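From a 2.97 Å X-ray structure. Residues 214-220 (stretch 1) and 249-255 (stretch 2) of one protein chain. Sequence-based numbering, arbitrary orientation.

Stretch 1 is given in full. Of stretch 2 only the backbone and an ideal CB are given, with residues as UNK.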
ATOM      1  N   MET B 214     -39.803 -10.188  11.641  1.00 33.72           N
ATOM      2  CA  MET B 214     -40.344  -9.613  10.412  1.00 35.86           C
ATOM      3  C   MET B 214     -41.654  -8.883  10.676  1.00 40.21           C
ATOM      4  O   MET B 214     -42.004  -7.944   9.952  1.00 34.45           O
ATOM      5  CB  MET B 214     -40.532 -10.727   9.382  1.00 30.81           C
ATOM      6  CG  MET B 214     -39.227 -11.287   8.852  1.00 31.64           C
ATOM      7  SD  MET B 214     -39.574 -12.564   7.637  1.00 39.89           S
ATOM      8  CE  MET B 214     -40.901 -11.809   6.706  1.00 29.21           C
ATOM      9  N   GLN B 215     -42.397  -9.318  11.692  1.00 42.35           N
ATOM     10  CA  GLN B 215     -43.666  -8.704  12.076  1.00 31.31           C
ATOM     11  C   GLN B 215     -44.642  -8.675  10.913  1.00 34.77           C
ATOM     12  O   GLN B 215     -45.434  -7.743  10.758  1.00 39.54           O
ATOM     13  CB  GLN B 215     -43.464  -7.286  12.606  1.00 32.14           C
ATOM     14  CG  GLN B 215     -43.511  -7.176  14.107  1.00 37.30           C
ATOM     15  CD  GLN B 215     -43.116  -5.809  14.607  1.00 44.21           C
ATOM     16  OE1 GLN B 215     -41.987  -5.359  14.414  1.00 48.44           O
ATOM     17  NE2 GLN B 215     -44.059  -5.127  15.248  1.00 44.49           N
ATOM     18  N   GLY B 216     -44.601  -9.699  10.088  1.00 35.72           N
ATOM     19  CA  GLY B 216     -45.497  -9.714   8.971  1.00 31.11           C
ATOM     20  C   GLY B 216     -45.025  -8.915   7.779  1.00 34.98           C
ATOM     21  O   GLY B 216     -45.712  -8.922   6.751  1.00 35.13           O
ATOM     22  N   ALA B 217     -43.988  -8.086   7.925  1.00 38.93           N
ATOM     23  CA  ALA B 217     -43.460  -7.339   6.786  1.00 41.93           C
ATOM     24  C   ALA B 217     -42.620  -8.242   5.902  1.00 40.96           C
ATOM     25  O   ALA B 217     -41.653  -8.850   6.378  1.00 42.06           O
ATOM     26  CB  ALA B 217     -42.605  -6.157   7.223  1.00 43.26           C
ATOM     27  N   GLY B 218     -42.924  -8.249   4.606  1.00 41.63           N
ATOM     28  CA  GLY B 218     -42.094  -8.987   3.674  1.00 36.15           C
ATOM     29  C   GLY B 218     -40.831  -8.217   3.374  1.00 38.62           C
ATOM     30  O   GLY B 218     -39.770  -8.794   3.138  1.00 39.07           O
ATOM     31  N   THR B 219     -40.940  -6.897   3.379  1.00 34.88           N
ATOM     32  CA  THR B 219     -39.812  -6.022   3.114  1.00 37.62           C
ATOM     33  C   THR B 219     -38.692  -6.171   4.130  1.00 36.25           C
ATOM     34  O   THR B 219     -37.563  -5.745   3.852  1.00 35.30           O
ATOM     35  CB  THR B 219     -40.291  -4.583   3.086  1.00 39.25           C
ATOM     36  OG1 THR B 219     -40.999  -4.298   4.303  1.00 40.65           O
ATOM     37  CG2 THR B 219     -41.246  -4.375   1.923  1.00 31.98           C
ATOM     38  N   ARG B 220     -38.959  -6.779   5.284  1.00 34.05           N
ATOM     39  CA  ARG B 220     -37.872  -6.982   6.239  1.00 37.14           C
ATOM     40  C   ARG B 220     -36.923  -8.090   5.807  1.00 34.14           C
ATOM     41  O   ARG B 220     -35.892  -8.300   6.460  1.00 31.31           O
ATOM     42  CB  ARG B 220     -38.422  -7.241   7.639  1.00 37.57           C
ATOM     43  CG  ARG B 220     -38.793  -5.924   8.319  1.00 40.19           C
ATOM     44  CD  ARG B 220     -38.528  -5.894   9.812  1.00 38.31           C
ATOM     45  NE  ARG B 220     -38.918  -4.600  10.372  1.00 42.14           N
ATOM     46  CZ  ARG B 220     -39.441  -4.420  11.582  1.00 40.70           C
ATOM     47  NH1 ARG B 220     -39.759  -3.197  11.984  1.00 39.83           N
ATOM     48  NH2 ARG B 220     -39.653  -5.451  12.392  1.00 39.65           N
ATOM     49  N   UNK B 249     -43.689   0.189  -0.362  1.00 30.84           N
ATOM     50  CA  UNK B 249     -43.929  -1.098  -1.010  1.00 37.33           C
ATOM     51  C   UNK B 249     -44.635  -2.046  -0.052  1.00 36.68           C
ATOM     52  O   UNK B 249     -45.507  -2.826  -0.454  1.00 34.81           O
ATOM     53  CB  UNK B 249     -42.615  -1.713  -1.496  1.00 37.33           C
ATOM     54  N   UNK B 250     -44.272  -1.990   1.231  1.00 35.89           N
ATOM     55  CA  UNK B 250     -44.963  -2.794   2.231  1.00 34.63           C
ATOM     56  C   UNK B 250     -46.426  -2.386   2.339  1.00 29.98           C
ATOM     57  O   UNK B 250     -47.306  -3.238   2.507  1.00 37.26           O
ATOM     58  CB  UNK B 250     -44.276  -2.662   3.591  1.00 34.63           C
ATOM     59  N   UNK B 251     -46.703  -1.083   2.253  1.00 29.33           N
ATOM     60  CA  UNK B 251     -48.086  -0.615   2.250  1.00 35.18           C
ATOM     61  C   UNK B 251     -48.850  -1.168   1.053  1.00 33.08           C
ATOM     62  O   UNK B 251     -50.030  -1.517   1.169  1.00 36.81           O
ATOM     63  CB  UNK B 251     -48.131   0.914   2.241  1.00 35.18           C
ATOM     64  N   UNK B 252     -48.198  -1.245  -0.110  1.00 32.85           N
ATOM     65  CA  UNK B 252     -48.852  -1.818  -1.283  1.00 35.30           C
ATOM     66  C   UNK B 252     -49.009  -3.327  -1.145  1.00 35.24           C
ATOM     67  O   UNK B 252     -50.020  -3.895  -1.575  1.00 34.74           O
ATOM     68  CB  UNK B 252     -48.059  -1.487  -2.549  1.00 35.30           C
ATOM     69  N   UNK B 253     -48.018  -3.991  -0.546  1.00 38.23           N
ATOM     70  CA  UNK B 253     -48.064  -5.444  -0.413  1.00 37.92           C
ATOM     71  C   UNK B 253     -49.151  -5.877   0.565  1.00 34.04           C
ATOM     72  O   UNK B 253     -49.982  -6.735   0.244  1.00 37.93           O
ATOM     73  CB  UNK B 253     -46.705  -5.978   0.044  1.00 37.92           C
ATOM     74  N   UNK B 254     -49.158  -5.301   1.765  1.00 33.36           N
ATOM     75  CA  UNK B 254     -50.027  -5.764   2.838  1.00 42.23           C
ATOM     76  C   UNK B 254     -51.271  -4.905   3.028  1.00 42.82           C
ATOM     77  O   UNK B 254     -52.177  -5.316   3.761  1.00 40.88           O
ATOM     78  CB  UNK B 254     -49.240  -5.811   4.149  1.00 42.23           C
ATOM     79  N   UNK B 255     -51.345  -3.740   2.389  1.00 44.49           N
ATOM     80  CA  UNK B 255     -52.493  -2.866   2.539  1.00 45.13           C
ATOM     81  C   UNK B 255     -52.624  -2.334   3.950  1.00 45.00           C
ATOM     82  O   UNK B 255     -53.688  -2.427   4.570  1.00 55.48           O
ATOM     83  CB  UNK B 255     -53.773  -3.605   2.142  1.00 45.13           C
TER

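Positions 249 to 254 are helical, the helix having begun earlier in the chain, and the successive CA-to-CB bonds divide into those that face stretch 1 and those that do not.

Position 249 points toward stretch 1, yet its ideal CB lies 4.5 Å from Thr-219 CG2, a methyl group that offers neither charge nor hydrogen bond. A small or branched aliphatic residue would suit this edge of the contact. The residue is Val-249, chi1 in t, whose nearest side-chain approach, Val-249 CB to Thr-219 CG2, is 4.6 Å, and which buries almost nothing against stretch 1.

Position 250 faces stretch 1 squarely. Its CA is 6.1 Å from the CA of Thr-219, the closest pair of CA atoms across the two stretches, and its ideal CB is 3.7 Å from Thr-219 OG1 and 5.3 Å from Ala-217 CB. So near a backbone there is little room for a bulky group, while the threonine hydroxyl and the amide of Gly-218 make the surroundings polar. Serine, threonine, asparagine or aspartate would all be reasonable. The residue is Asp-250. Its OD1 packs 3.6 Å from Ala-217 CB and 3.6 Å from Thr-219 OG1, too far for a direct hydrogen bond. Separately, a water donates to Asp-250 OD1 (3.1 Å) and weakly accepts from Gly-218 N (3.1 Å), linking the aspartate to the loop backbone.

Positions 251 and 252 are out of reach of stretch 1, which therefore sets no demand on them beyond compatibility with a helix. They are Ala-251, a strong helix former, and His-252, whose NE2 is hydrogen-bonded elsewhere in the structure.

Position 253 again points toward stretch 1, but nothing there lies within 5.5 Å of its ideal CB. The gap would accept a medium-sized side chain, polar or aliphatic. Asn-253 sends ND2 to 4.3 Å from Thr-219 CG2, and the same ND2 gives a weak hydrogen bond, 3.1 Å long, to the oxygen of the bridging water, tying the helix to the loop indirectly.

Position 254 points toward the turn formed by Met-214 to Ala-217. The nearest feature, Gly-216 O, is 5.4 Å from the ideal CB, so a long side chain is needed to exploit it, and the carbonyls of Gln-215 and Gly-216 favour a positive one: lysine or arginine, with glutamine a neutral alternative. Arg-254 fills the place. Its NE comes within 2.9 Å of Gly-216 O, although the angle is too poor for a hydrogen bond, and Gly-216 C and Ala-217 N lie over one face of the guanidinium. At Gly-216 the backbone angles call for glycine, because an ideal CB would be jammed against the carbonyl O of Gln-215; its 3.7 Å distance to Arg-254 NH1 would be no more than a contact. One helical turn back, Arg-254 NH2 donates a very short hydrogen bond (2.4 Å) to Asp-250 OD2, part of a salt bridge between the two side chains.

Position 255 leaves the helix with positive phi, a conformation that favours glycine, though asparagine often tolerates it. Gly-255 has no contact with stretch 1.

Stretch 2 249-255: VDAHNRG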
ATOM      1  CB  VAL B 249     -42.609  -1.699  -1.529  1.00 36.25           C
ATOM      2  CG1 VAL B 249     -42.886  -2.727  -2.617  1.00 31.96           C
ATOM      3  CG2 VAL B 249     -41.691  -0.606  -2.047  1.00 26.47           C
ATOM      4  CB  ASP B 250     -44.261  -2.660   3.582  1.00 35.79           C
ATOM      5  CG  ASP B 250     -44.825  -3.599   4.626  1.00 40.94           C
ATOM      6  OD1 ASP B 250     -44.560  -4.817   4.536  1.00 38.41           O
ATOM      7  OD2 ASP B 250     -45.529  -3.121   5.540  1.00 47.16           O
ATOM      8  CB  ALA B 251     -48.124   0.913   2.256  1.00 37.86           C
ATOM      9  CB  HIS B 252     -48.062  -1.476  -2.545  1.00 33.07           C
ATOM     10  CG  HIS B 252     -48.226  -0.058  -2.997  1.00 27.60           C
ATOM     11  ND1 HIS B 252     -49.339   0.382  -3.682  1.00 26.03           N
ATOM     12  CD2 HIS B 252     -47.417   1.020  -2.864  1.00 36.09           C
ATOM     13  CE1 HIS B 252     -49.209   1.668  -3.951  1.00 31.50           C
ATOM     14  NE2 HIS B 252     -48.051   2.080  -3.465  1.00 34.07           N
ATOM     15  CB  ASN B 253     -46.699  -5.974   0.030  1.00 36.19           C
ATOM     16  CG  ASN B 253     -45.649  -5.862  -1.060  1.00 36.57           C
ATOM     17  OD1 ASN B 253     -45.929  -6.099  -2.235  1.00 36.39           O
ATOM     18  ND2 ASN B 253     -44.429  -5.505  -0.671  1.00 34.32           N
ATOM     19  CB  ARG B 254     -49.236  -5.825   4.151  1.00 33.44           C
ATOM     20  CG  ARG B 254     -48.176  -6.916   4.150  1.00 31.31           C
ATOM     21  CD  ARG B 254     -47.091  -6.689   5.193  1.00 34.86           C
ATOM     22  NE  ARG B 254     -47.599  -6.674   6.562  1.00 38.60           N
ATOM     23  CZ  ARG B 254     -47.432  -5.665   7.411  1.00 38.92           C
ATOM     24  NH1 ARG B 254     -47.925  -5.741   8.641  1.00 43.29           N
ATOM     25  NH2 ARG B 254     -46.765  -4.582   7.037  1.00 39.42           N
TER
HETATM   26  O   HOH W   1     -44.038  -6.696   2.146  1.00 36.80           O
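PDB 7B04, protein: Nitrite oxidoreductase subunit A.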